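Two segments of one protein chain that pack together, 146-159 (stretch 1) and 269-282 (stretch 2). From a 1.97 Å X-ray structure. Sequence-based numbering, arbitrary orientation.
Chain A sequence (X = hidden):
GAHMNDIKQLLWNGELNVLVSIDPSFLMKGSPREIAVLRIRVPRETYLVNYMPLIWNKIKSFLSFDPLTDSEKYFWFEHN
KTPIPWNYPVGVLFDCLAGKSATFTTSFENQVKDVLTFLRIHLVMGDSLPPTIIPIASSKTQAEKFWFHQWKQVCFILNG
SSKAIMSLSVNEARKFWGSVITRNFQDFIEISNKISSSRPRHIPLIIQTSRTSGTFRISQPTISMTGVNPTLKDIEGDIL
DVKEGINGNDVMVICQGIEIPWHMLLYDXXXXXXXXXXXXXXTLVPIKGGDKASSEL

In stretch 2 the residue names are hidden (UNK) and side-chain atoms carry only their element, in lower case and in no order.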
# COMPACT_ATOMS: atom_id res chain seq x y z
N PHE A 146 -7.32 6.84 9.88
CA PHE A 146 -6.26 5.86 10.08
C PHE A 146 -4.95 6.34 9.46
O PHE A 146 -3.88 6.25 10.07
CB PHE A 146 -6.63 4.52 9.44
CG PHE A 146 -5.60 3.45 9.63
CD1 PHE A 146 -5.59 2.67 10.78
CD2 PHE A 146 -4.59 3.26 8.69
CE1 PHE A 146 -4.60 1.72 10.99
CE2 PHE A 146 -3.59 2.32 8.90
CZ PHE A 146 -3.59 1.55 10.05
N TRP A 147 -5.04 6.84 8.24
CA TRP A 147 -3.88 7.32 7.50
C TRP A 147 -3.19 8.50 8.18
O TRP A 147 -1.96 8.55 8.28
CB TRP A 147 -4.32 7.72 6.09
CG TRP A 147 -3.23 8.30 5.26
CD1 TRP A 147 -2.24 7.62 4.60
CD2 TRP A 147 -3.04 9.69 4.94
NE1 TRP A 147 -1.46 8.50 3.88
CE2 TRP A 147 -1.93 9.77 4.08
CE3 TRP A 147 -3.71 10.86 5.31
CZ2 TRP A 147 -1.47 10.99 3.57
CZ3 TRP A 147 -3.26 12.07 4.80
CH2 TRP A 147 -2.15 12.13 3.94
N PHE A 148 -3.98 9.46 8.66
CA PHE A 148 -3.39 10.61 9.33
C PHE A 148 -2.71 10.17 10.63
O PHE A 148 -1.69 10.73 11.02
CB PHE A 148 -4.45 11.69 9.60
CG PHE A 148 -3.88 12.96 10.16
CD1 PHE A 148 -3.74 13.12 11.53
CD2 PHE A 148 -3.43 13.96 9.32
CE1 PHE A 148 -3.15 14.27 12.06
CE2 PHE A 148 -2.84 15.12 9.83
CZ PHE A 148 -2.70 15.27 11.20
N HIS A 149 -3.28 9.15 11.27
CA HIS A 149 -2.71 8.63 12.51
C HIS A 149 -1.38 7.94 12.19
O HIS A 149 -0.47 7.87 13.03
CB HIS A 149 -3.67 7.64 13.17
CG HIS A 149 -3.25 7.23 14.55
ND1 HIS A 149 -3.25 8.10 15.62
CD2 HIS A 149 -2.78 6.05 15.02
CE1 HIS A 149 -2.79 7.48 16.69
NE2 HIS A 149 -2.50 6.23 16.35
N GLN A 150 -1.26 7.41 10.97
CA GLN A 150 -0.03 6.77 10.53
C GLN A 150 1.04 7.86 10.45
O GLN A 150 2.16 7.69 10.93
CB GLN A 150 -0.20 6.14 9.14
CG GLN A 150 -0.94 4.81 9.09
CD GLN A 150 -0.23 3.70 9.85
OE1 GLN A 150 -0.32 3.62 11.07
NE2 GLN A 150 0.50 2.86 9.12
N TRP A 151 0.69 8.98 9.82
CA TRP A 151 1.65 10.07 9.67
C TRP A 151 2.03 10.73 10.98
O TRP A 151 3.13 11.25 11.12
CB TRP A 151 1.14 11.11 8.68
CG TRP A 151 1.50 10.78 7.27
CD1 TRP A 151 0.71 10.19 6.33
CD2 TRP A 151 2.78 10.98 6.65
NE1 TRP A 151 1.41 10.00 5.16
CE2 TRP A 151 2.69 10.47 5.33
CE3 TRP A 151 4.00 11.53 7.08
CZ2 TRP A 151 3.77 10.50 4.44
CZ3 TRP A 151 5.07 11.56 6.20
CH2 TRP A 151 4.95 11.05 4.89
N LYS A 152 1.12 10.71 11.95
CA LYS A 152 1.41 11.29 13.25
C LYS A 152 2.52 10.46 13.92
O LYS A 152 3.44 11.00 14.53
CB LYS A 152 0.16 11.33 14.12
CG LYS A 152 0.30 12.14 15.39
CD LYS A 152 -1.00 12.13 16.21
CE LYS A 152 -0.81 12.87 17.54
NZ LYS A 152 -2.06 12.82 18.36
N GLN A 153 2.42 9.14 13.81
CA GLN A 153 3.43 8.26 14.39
C GLN A 153 4.76 8.49 13.66
O GLN A 153 5.83 8.58 14.26
CB GLN A 153 3.04 6.79 14.23
CG GLN A 153 1.78 6.37 14.95
CD GLN A 153 1.35 4.96 14.56
OE1 GLN A 153 2.05 3.98 14.84
NE2 GLN A 153 0.19 4.85 13.90
N VAL A 154 4.68 8.57 12.33
CA VAL A 154 5.86 8.79 11.50
C VAL A 154 6.57 10.08 11.90
O VAL A 154 7.78 10.08 12.08
CB VAL A 154 5.48 8.83 10.00
CG1 VAL A 154 6.66 9.32 9.17
CG2 VAL A 154 5.07 7.44 9.54
N CYS A 155 5.82 11.17 12.05
CA CYS A 155 6.41 12.44 12.43
C CYS A 155 7.20 12.28 13.73
O CYS A 155 8.35 12.73 13.83
CB CYS A 155 5.32 13.50 12.61
SG CYS A 155 5.90 15.17 13.05
N PHE A 156 6.58 11.62 14.70
CA PHE A 156 7.21 11.37 15.99
C PHE A 156 8.47 10.52 15.86
O PHE A 156 9.48 10.79 16.51
CB PHE A 156 6.23 10.67 16.93
CG PHE A 156 6.80 10.39 18.29
CD1 PHE A 156 7.08 11.44 19.16
CD2 PHE A 156 7.10 9.09 18.67
CE1 PHE A 156 7.65 11.19 20.41
CE2 PHE A 156 7.67 8.83 19.92
CZ PHE A 156 7.95 9.88 20.79
N ILE A 157 8.40 9.48 15.03
CA ILE A 157 9.54 8.59 14.82
C ILE A 157 10.70 9.33 14.14
O ILE A 157 11.85 9.22 14.56
CB ILE A 157 9.13 7.37 13.96
CG1 ILE A 157 8.10 6.53 14.74
CG2 ILE A 157 10.36 6.53 13.60
CD1 ILE A 157 7.41 5.45 13.92
N LEU A 158 10.37 10.11 13.11
CA LEU A 158 11.37 10.87 12.37
C LEU A 158 11.95 12.08 13.10
O LEU A 158 13.16 12.30 13.08
CB LEU A 158 10.80 11.35 11.04
CG LEU A 158 10.52 10.31 9.95
CD1 LEU A 158 9.76 10.97 8.81
CD2 LEU A 158 11.83 9.72 9.44
N ASN A 159 11.08 12.85 13.75
CA ASN A 159 11.52 14.07 14.43
C ASN A 159 11.70 14.01 15.95
O ASN A 159 12.29 14.91 16.54
CB ASN A 159 10.57 15.22 14.10
CG ASN A 159 10.35 15.38 12.61
OD1 ASN A 159 11.26 15.15 11.81
ND2 ASN A 159 9.14 15.79 12.23
N UNK A 269 17.02 4.49 1.31
CA UNK A 269 15.87 3.64 1.06
C UNK A 269 14.61 4.30 1.61
O UNK A 269 13.62 4.46 0.89
c UNK A 269 15.41 -0.10 2.04
c UNK A 269 14.97 1.00 -0.16
c UNK A 269 15.04 1.20 1.35
c UNK A 269 16.07 2.27 1.70
N UNK A 270 14.64 4.69 2.87
CA UNK A 270 13.47 5.34 3.47
C UNK A 270 13.08 6.63 2.76
O UNK A 270 11.95 6.78 2.29
c UNK A 270 13.70 5.67 4.94
c UNK A 270 12.50 7.81 5.59
c UNK A 270 10.23 6.40 6.35
o UNK A 270 9.09 8.45 6.80
c UNK A 270 11.36 8.50 6.02
c UNK A 270 11.37 5.72 5.92
c UNK A 270 10.23 7.79 6.40
c UNK A 270 12.52 6.41 5.53
N UNK A 271 14.01 7.57 2.68
CA UNK A 271 13.72 8.86 2.07
C UNK A 271 13.19 8.79 0.65
O UNK A 271 12.46 9.67 0.22
c UNK A 271 14.97 9.76 2.11
o UNK A 271 15.96 9.27 1.24
N UNK A 272 13.53 7.73 -0.08
CA UNK A 272 13.09 7.61 -1.46
C UNK A 272 11.97 6.61 -1.73
O UNK A 272 11.08 6.88 -2.54
c UNK A 272 16.62 8.01 -3.05
n UNK A 272 18.95 8.83 -3.46
c UNK A 272 15.30 8.42 -2.41
c UNK A 272 14.30 7.27 -2.34
c UNK A 272 17.55 9.21 -3.15
N UNK A 273 12.02 5.47 -1.06
CA UNK A 273 11.01 4.45 -1.29
C UNK A 273 9.91 4.26 -0.23
O UNK A 273 9.13 3.32 -0.32
c UNK A 273 12.04 2.82 -3.03
c UNK A 273 12.94 1.60 -3.11
c UNK A 273 12.69 4.03 -3.69
c UNK A 273 11.71 3.11 -1.55
N UNK A 274 9.84 5.15 0.76
CA UNK A 274 8.78 5.00 1.76
C UNK A 274 7.43 5.08 1.06
O UNK A 274 7.31 5.70 -0.00
n UNK A 274 8.29 12.16 3.19
c UNK A 274 8.58 8.51 3.44
n UNK A 274 8.41 9.88 2.95
n UNK A 274 8.61 10.84 5.03
c UNK A 274 8.43 10.96 3.72
c UNK A 274 8.86 6.10 2.83
c UNK A 274 8.56 7.50 2.30
N UNK A 275 6.41 4.45 1.64
CA UNK A 275 5.08 4.45 1.07
C UNK A 275 4.31 5.74 1.42
O UNK A 275 4.80 6.56 2.20
c UNK A 275 4.31 3.22 1.55
o UNK A 275 4.98 2.03 1.14
N UNK A 276 3.11 5.88 0.86
CA UNK A 276 2.30 7.09 1.06
C UNK A 276 1.76 7.32 2.48
O UNK A 276 1.17 8.37 2.74
c UNK A 276 -1.23 4.25 0.82
c UNK A 276 -0.09 4.97 0.42
c UNK A 276 -1.20 7.03 0.92
c UNK A 276 -2.36 4.93 1.28
c UNK A 276 1.15 7.12 0.04
c UNK A 276 -0.07 6.36 0.47
c UNK A 276 -2.35 6.33 1.33
N UNK A 277 1.94 6.35 3.37
CA UNK A 277 1.48 6.53 4.75
C UNK A 277 2.66 6.92 5.64
O UNK A 277 2.53 6.99 6.86
c UNK A 277 0.83 5.25 5.29
c UNK A 277 1.78 4.08 5.37
o UNK A 277 1.37 3.04 5.93
o UNK A 277 2.93 4.18 4.87
N UNK A 278 3.81 7.18 5.01
CA UNK A 278 4.99 7.59 5.75
C UNK A 278 5.92 6.48 6.21
O UNK A 278 7.05 6.75 6.62
N UNK A 279 5.46 5.24 6.15
CA UNK A 279 6.28 4.11 6.56
C UNK A 279 6.99 3.45 5.39
O UNK A 279 6.45 3.37 4.28
c UNK A 279 5.19 3.30 8.72
c UNK A 279 4.74 3.77 11.44
c UNK A 279 3.85 4.27 10.49
c UNK A 279 4.08 4.03 9.13
c UNK A 279 5.85 3.04 11.04
c UNK A 279 6.07 2.81 9.68
c UNK A 279 5.43 3.03 7.26
N UNK A 280 8.21 2.99 5.64
CA UNK A 280 8.98 2.25 4.63
C UNK A 280 8.62 0.80 4.90
O UNK A 280 8.73 0.33 6.04
c UNK A 280 10.48 2.43 4.83
c UNK A 280 11.32 1.45 3.99
c UNK A 280 11.14 1.75 2.49
c UNK A 280 12.78 1.57 4.38
N UNK A 281 8.19 0.08 3.87
CA UNK A 281 7.84 -1.32 4.04
C UNK A 281 8.77 -2.23 3.26
O UNK A 281 9.05 -1.98 2.08
c UNK A 281 5.29 -1.01 4.33
c UNK A 281 6.41 -1.62 3.54
o UNK A 281 2.05 0.58 6.40
c UNK A 281 4.88 0.30 4.11
c UNK A 281 3.13 0.06 5.74
c UNK A 281 4.60 -1.77 5.28
c UNK A 281 3.80 0.84 4.81
c UNK A 281 3.52 -1.24 5.98
N UNK A 282 9.29 -3.26 3.91
CA UNK A 282 10.10 -4.21 3.16
C UNK A 282 9.44 -5.56 3.31
O UNK A 282 8.85 -5.88 4.35
c UNK A 282 11.58 -4.25 3.62
c UNK A 282 13.12 -4.55 5.60
c UNK A 282 12.25 -2.90 3.35
c UNK A 282 11.69 -4.61 5.10

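Position 269 carries four carbons, forked at the second, and lies out of reach of stretch 1: L269, part of the incoming helix. Position 270 has one carbon, then a six-carbon ring bearing an oxygen; its CB points toward stretch 1, and that oxygen lies 3.5 Å from V154 CG1 and 3.3 Å from L158 CD1, a polar tip set among aliphatic carbons. It is Y270.

Position 271, one carbon then one oxygen, is S271. Position 272, four carbons in a row ending in nitrogen, is K272, and position 273, again four carbons forked at the second, is L273. None of these three reaches stretch 1.

Position 274 is the first to leave helical angles. It has three carbons, a nitrogen and a carbon carrying two more nitrogens; W151 CH2 lies over one face of this planar end, 3.7 Å from one of the terminal nitrogens. It is R274, the nitrogen is NH1, and R274 NH1 also donates to Y270 OH at 3.0 Å, which helps hold the tyrosine tip in place.

Position 275 has one carbon and one oxygen and no side-chain contact across the interface: S275, which opens a type I turn ending at 278. Position 276 shows one carbon and a plain six-carbon ring, which lies nearly parallel to the five-membered ring of W147 but slid aside, with one ring carbon 3.5 Å from W147 CD1. It is F276, and that carbon is CE1.

Position 277 has two carbons, the second carrying two oxygens. Its CB direction is away overall, yet Q150 NE2 gives a weak hydrogen bond of 3.3 Å to one of the oxygens. The lack of a third carbon and the two like ends suit D277, with OD1 as the acceptor.

Position 278 has no side-chain atoms. Its CA rests over the six-membered ring of W151, 3.6 Å from the centroid. A CB here would clash with V154 CG2, and at these backbone angles, phi 91° and psi -14°, it would also be jammed against the carbonyl O of the residue before, which by itself calls for glycine: G278. The bare backbone lets the helix come close, with CA atoms of W151 and G278 5.7 Å apart. G278 O, in turn, accepts from Y270 OH at 2.7 Å.

Position 279 has one carbon and a six-carbon ring, with ring carbons 3.5 Å from V154 CG2 and 4.0 Å from I157 CD1. It is F279, the residue of stretch 2 most covered by the helix; those carbons are CE1 and CZ. D277 OD2 accepts from F279 N at 3.0 Å, bracing the turn.

Position 280, four carbons forked at the second, is L280, out of reach of stretch 1. Position 281 has one carbon, then a six-carbon ring bearing an oxygen that lies 3.9 Å from Q150 NE2; it is Y281, whose OH donates to D277 OD1 at 2.6 Å. Position 282, four carbons forked at the first with one longer arm, is I282, out of reach.

The rule is a helix gripping a turn by its backbone. Two tryptophans one helical turn apart, W147 and W151, each donate from NE1 to F276 O, both at 2.9 Å. G278, two residues on, lets the face of W151 pack against its CA, while V154, I157 and L158 extend the contact with apolar packing.

Stretch 2 269-282: LYSKLRSFDGFLYI
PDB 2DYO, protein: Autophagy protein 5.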